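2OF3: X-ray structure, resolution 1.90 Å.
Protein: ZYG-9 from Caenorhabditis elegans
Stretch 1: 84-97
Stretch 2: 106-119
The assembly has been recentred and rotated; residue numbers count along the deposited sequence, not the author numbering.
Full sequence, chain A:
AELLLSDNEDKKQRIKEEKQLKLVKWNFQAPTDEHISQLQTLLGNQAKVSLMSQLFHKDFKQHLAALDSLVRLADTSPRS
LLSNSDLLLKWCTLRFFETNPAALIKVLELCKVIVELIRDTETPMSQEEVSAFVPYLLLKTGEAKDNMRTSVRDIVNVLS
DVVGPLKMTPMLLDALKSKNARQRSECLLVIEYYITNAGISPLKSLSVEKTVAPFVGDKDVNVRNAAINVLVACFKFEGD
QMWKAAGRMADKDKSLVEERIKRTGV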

# COMPACT_ATOMS: atom_id res chain seq x y z
N ASN A 84 -9.84 14.34 -6.29
CA ASN A 84 -10.37 13.76 -5.05
C ASN A 84 -9.72 12.46 -4.65
O ASN A 84 -10.25 11.74 -3.82
CB ASN A 84 -11.92 13.62 -5.17
CG ASN A 84 -12.56 14.95 -5.28
OD1 ASN A 84 -12.61 15.72 -4.30
ND2 ASN A 84 -12.97 15.30 -6.48
N SER A 85 -8.54 12.18 -5.22
CA SER A 85 -7.86 10.91 -5.02
C SER A 85 -7.62 10.61 -3.56
O SER A 85 -7.82 9.46 -3.11
CB SER A 85 -6.52 10.85 -5.76
OG SER A 85 -5.52 11.74 -5.18
N ASP A 86 -7.22 11.62 -2.80
CA ASP A 86 -6.95 11.43 -1.39
C ASP A 86 -8.21 10.96 -0.63
O ASP A 86 -8.13 10.09 0.22
CB ASP A 86 -6.32 12.71 -0.79
CG ASP A 86 -7.24 13.95 -0.88
OD1 ASP A 86 -7.73 14.25 -2.01
OD2 ASP A 86 -7.48 14.66 0.17
N LEU A 87 -9.37 11.51 -0.96
CA LEU A 87 -10.62 11.17 -0.24
C LEU A 87 -11.16 9.86 -0.70
O LEU A 87 -11.72 9.11 0.10
CB LEU A 87 -11.67 12.27 -0.45
CG LEU A 87 -11.24 13.70 -0.02
CD1 LEU A 87 -12.32 14.77 -0.41
CD2 LEU A 87 -10.98 13.73 1.49
N LEU A 88 -11.00 9.57 -1.99
CA LEU A 88 -11.48 8.28 -2.53
C LEU A 88 -10.66 7.15 -2.00
O LEU A 88 -11.24 6.13 -1.60
CB LEU A 88 -11.48 8.30 -4.06
CG LEU A 88 -12.49 9.27 -4.68
CD1 LEU A 88 -12.31 9.25 -6.19
CD2 LEU A 88 -13.98 9.03 -4.24
N LEU A 89 -9.34 7.31 -1.91
CA LEU A 89 -8.50 6.27 -1.35
C LEU A 89 -8.80 6.06 0.12
O LEU A 89 -8.83 4.91 0.58
CB LEU A 89 -7.00 6.54 -1.63
CG LEU A 89 -6.63 6.48 -3.14
CD1 LEU A 89 -5.20 7.01 -3.27
CD2 LEU A 89 -6.69 5.05 -3.70
N LYS A 90 -9.11 7.12 0.86
CA LYS A 90 -9.52 6.95 2.28
C LYS A 90 -10.83 6.13 2.44
O LYS A 90 -10.95 5.25 3.33
CB LYS A 90 -9.65 8.31 2.95
CG LYS A 90 -8.30 8.97 3.29
CD LYS A 90 -8.56 10.36 3.85
CE LYS A 90 -7.36 10.89 4.56
NZ LYS A 90 -6.25 11.12 3.55
N TRP A 91 -11.82 6.46 1.63
CA TRP A 91 -13.06 5.68 1.60
C TRP A 91 -12.79 4.21 1.29
O TRP A 91 -13.37 3.34 1.91
CB TRP A 91 -14.02 6.30 0.57
CG TRP A 91 -15.35 5.60 0.56
CD1 TRP A 91 -16.44 5.88 1.36
CD2 TRP A 91 -15.73 4.45 -0.26
NE1 TRP A 91 -17.46 4.99 1.07
CE2 TRP A 91 -17.06 4.11 0.08
CE3 TRP A 91 -15.05 3.69 -1.26
CZ2 TRP A 91 -17.77 3.03 -0.55
CZ3 TRP A 91 -15.75 2.62 -1.90
CH2 TRP A 91 -17.11 2.30 -1.52
N CYS A 92 -11.91 3.91 0.33
CA CYS A 92 -11.48 2.55 0.03
C CYS A 92 -10.82 1.88 1.25
O CYS A 92 -11.07 0.70 1.48
CB CYS A 92 -10.51 2.53 -1.17
SG CYS A 92 -11.30 2.97 -2.80
N THR A 93 -10.03 2.61 2.07
CA THR A 93 -9.45 1.96 3.24
C THR A 93 -10.52 1.48 4.23
O THR A 93 -10.29 0.50 4.93
CB THR A 93 -8.41 2.85 4.03
OG1 THR A 93 -9.10 3.98 4.58
CG2 THR A 93 -7.29 3.35 3.13
N LEU A 94 -11.66 2.19 4.31
CA LEU A 94 -12.78 1.78 5.18
C LEU A 94 -13.32 0.42 4.73
O LEU A 94 -13.64 -0.44 5.58
CB LEU A 94 -13.88 2.84 5.14
CG LEU A 94 -13.59 4.26 5.64
CD1 LEU A 94 -14.87 5.05 5.59
CD2 LEU A 94 -13.04 4.24 7.03
N ARG A 95 -13.40 0.24 3.42
CA ARG A 95 -13.72 -1.06 2.81
C ARG A 95 -12.73 -2.14 3.07
O ARG A 95 -13.10 -3.30 3.04
CB ARG A 95 -13.94 -0.95 1.29
CG ARG A 95 -14.96 0.10 0.89
CD ARG A 95 -16.33 -0.19 1.53
NE ARG A 95 -16.79 1.07 2.06
CZ ARG A 95 -17.12 1.32 3.31
NH1 ARG A 95 -17.16 0.39 4.21
NH2 ARG A 95 -17.48 2.53 3.62
N PHE A 96 -11.48 -1.82 3.37
CA PHE A 96 -10.50 -2.85 3.75
C PHE A 96 -10.78 -3.54 5.09
O PHE A 96 -10.20 -4.58 5.37
CB PHE A 96 -9.04 -2.31 3.73
CG PHE A 96 -8.58 -1.87 2.36
CD1 PHE A 96 -9.24 -2.29 1.20
CD2 PHE A 96 -7.49 -1.02 2.22
CE1 PHE A 96 -8.84 -1.87 -0.10
CE2 PHE A 96 -7.05 -0.58 0.94
CZ PHE A 96 -7.74 -1.02 -0.23
N PHE A 97 -11.66 -2.98 5.91
CA PHE A 97 -11.94 -3.54 7.23
C PHE A 97 -13.18 -4.49 7.25
O PHE A 97 -13.36 -5.28 8.17
CB PHE A 97 -12.05 -2.40 8.25
CG PHE A 97 -10.70 -1.86 8.63
CD1 PHE A 97 -10.00 -2.37 9.71
CD2 PHE A 97 -10.09 -0.88 7.85
CE1 PHE A 97 -8.74 -1.93 10.05
CE2 PHE A 97 -8.81 -0.39 8.19
CZ PHE A 97 -8.14 -0.92 9.30
N LYS A 106 -14.10 -4.81 -6.48
CA LYS A 106 -14.39 -3.53 -7.13
C LYS A 106 -13.67 -2.36 -6.46
O LYS A 106 -13.40 -1.36 -7.11
CB LYS A 106 -15.89 -3.18 -7.06
CG LYS A 106 -16.84 -4.10 -7.89
CD LYS A 106 -16.50 -4.02 -9.37
CE LYS A 106 -17.09 -5.21 -10.13
NZ LYS A 106 -17.27 -4.76 -11.53
N VAL A 107 -13.46 -2.45 -5.15
CA VAL A 107 -12.64 -1.43 -4.45
C VAL A 107 -11.25 -1.43 -5.05
O VAL A 107 -10.72 -0.39 -5.38
CB VAL A 107 -12.58 -1.67 -2.94
CG1 VAL A 107 -11.49 -0.80 -2.31
CG2 VAL A 107 -13.97 -1.42 -2.28
N LEU A 108 -10.66 -2.62 -5.25
CA LEU A 108 -9.29 -2.67 -5.75
C LEU A 108 -9.18 -2.19 -7.17
O LEU A 108 -8.18 -1.61 -7.56
CB LEU A 108 -8.68 -4.07 -5.59
CG LEU A 108 -8.60 -4.46 -4.10
CD1 LEU A 108 -8.20 -5.91 -4.11
CD2 LEU A 108 -7.52 -3.63 -3.36
N GLU A 109 -10.25 -2.39 -7.95
CA GLU A 109 -10.30 -1.87 -9.31
C GLU A 109 -10.32 -0.37 -9.29
O GLU A 109 -9.62 0.26 -10.08
CB GLU A 109 -11.55 -2.40 -9.98
CG GLU A 109 -11.87 -1.85 -11.29
CD GLU A 109 -13.21 -2.42 -11.81
OE1 GLU A 109 -13.72 -3.43 -11.27
OE2 GLU A 109 -13.73 -1.85 -12.78
N LEU A 110 -11.10 0.21 -8.38
CA LEU A 110 -11.04 1.69 -8.20
C LEU A 110 -9.65 2.17 -7.76
O LEU A 110 -9.16 3.16 -8.31
CB LEU A 110 -12.13 2.24 -7.25
CG LEU A 110 -12.17 3.76 -7.11
CD1 LEU A 110 -12.37 4.47 -8.49
CD2 LEU A 110 -13.27 4.18 -6.14
N CYS A 111 -9.03 1.49 -6.80
CA CYS A 111 -7.71 1.88 -6.31
C CYS A 111 -6.71 1.86 -7.46
O CYS A 111 -5.92 2.77 -7.61
CB CYS A 111 -7.20 0.94 -5.19
SG CYS A 111 -8.15 1.09 -3.67
N LYS A 112 -6.76 0.80 -8.28
CA LYS A 112 -5.89 0.66 -9.46
C LYS A 112 -6.01 1.82 -10.46
O LYS A 112 -5.01 2.38 -10.91
CB LYS A 112 -6.10 -0.72 -10.12
CG LYS A 112 -5.26 -1.03 -11.37
CD LYS A 112 -3.84 -1.50 -11.03
CE LYS A 112 -3.05 -1.85 -12.34
NZ LYS A 112 -3.72 -3.05 -13.00
N VAL A 113 -7.23 2.18 -10.78
CA VAL A 113 -7.50 3.25 -11.73
C VAL A 113 -6.95 4.56 -11.19
O VAL A 113 -6.33 5.33 -11.91
CB VAL A 113 -9.06 3.30 -11.96
CG1 VAL A 113 -9.58 4.63 -12.30
CG2 VAL A 113 -9.50 2.24 -13.02
N ILE A 114 -7.18 4.82 -9.90
CA ILE A 114 -6.72 6.06 -9.27
C ILE A 114 -5.18 6.17 -9.26
O ILE A 114 -4.63 7.19 -9.68
CB ILE A 114 -7.31 6.24 -7.80
CG1 ILE A 114 -8.80 6.63 -7.84
CG2 ILE A 114 -6.55 7.34 -7.02
CD1 ILE A 114 -9.45 6.46 -6.48
N VAL A 115 -4.48 5.11 -8.84
CA VAL A 115 -3.00 5.17 -8.79
C VAL A 115 -2.36 5.19 -10.19
O VAL A 115 -1.32 5.86 -10.38
CB VAL A 115 -2.37 4.09 -7.83
CG1 VAL A 115 -2.98 4.21 -6.46
CG2 VAL A 115 -2.59 2.65 -8.39
N GLU A 116 -2.98 4.52 -11.16
CA GLU A 116 -2.59 4.69 -12.60
C GLU A 116 -2.76 6.10 -13.13
O GLU A 116 -1.85 6.59 -13.79
CB GLU A 116 -3.33 3.72 -13.47
CG GLU A 116 -2.57 2.42 -13.47
CD GLU A 116 -3.33 1.30 -14.14
OE1 GLU A 116 -4.56 1.48 -14.41
OE2 GLU A 116 -2.71 0.24 -14.33
N LEU A 117 -3.86 6.79 -12.80
CA LEU A 117 -4.04 8.18 -13.18
C LEU A 117 -3.06 9.10 -12.50
O LEU A 117 -2.51 10.02 -13.13
CB LEU A 117 -5.46 8.67 -12.86
CG LEU A 117 -6.60 8.28 -13.83
CD1 LEU A 117 -8.00 8.55 -13.14
CD2 LEU A 117 -6.40 9.08 -15.11
N ILE A 118 -2.79 8.86 -11.21
CA ILE A 118 -1.74 9.61 -10.52
C ILE A 118 -0.40 9.38 -11.21
O ILE A 118 0.34 10.36 -11.52
CB ILE A 118 -1.66 9.21 -9.02
CG1 ILE A 118 -2.93 9.65 -8.28
CG2 ILE A 118 -0.34 9.78 -8.32
CD1 ILE A 118 -3.06 8.97 -6.82
N ARG A 119 -0.06 8.11 -11.48
CA ARG A 119 1.23 7.82 -12.14
C ARG A 119 1.32 8.48 -13.54
O ARG A 119 2.26 9.24 -13.83
CB ARG A 119 1.47 6.31 -12.26
CG ARG A 119 2.79 5.99 -13.02
CD ARG A 119 2.80 4.54 -13.51
NE ARG A 119 1.69 4.37 -14.43
CZ ARG A 119 1.13 3.21 -14.75
NH1 ARG A 119 1.56 2.05 -14.23
NH2 ARG A 119 0.10 3.23 -15.60

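The helix that starts at S85 and the helix that runs through all of 106-119 are nearly antiparallel: their N-to-C directions differ by 155° and their axes approach to 10.2 Å. The CA register agrees with this, with S85 nearest I114, L89 nearest C111 and C92 nearest V107 (CA to CA 6.5, 6.7 and 6.1 Å).

No hydrogen bond crosses the contact, so packing of side chains carries it, burying 553 Å² in total. Aliphatic contacts gather around I114 at one end, where its CG2 lies 3.7 Å from S85 CB and 4.0 Å from L89 CG, while its CD1 reaches L88 CB at 3.7 Å. At the other end V107, the residue most covered by the opposing stretch, sets CG1 3.7 Å from C92 CB and CG2 3.6 Å from R95 CB. The CA-to-CB bond of R95 points toward the partner helix, yet the end of its side chain leads away, leaving the aliphatic base to pack.

Sulfur fills the middle: C111 SG lies 3.7 Å from C92 CB and 4.2 Å from L89 CD2.

The aromatic contacts are oblique. F96 CE1 approaches V107 CG1 at 3.6 Å and L108 CD2 at 3.9 Å; C111 SG sits 5.4 Å from the centroid of the F96 ring, 72° off its normal.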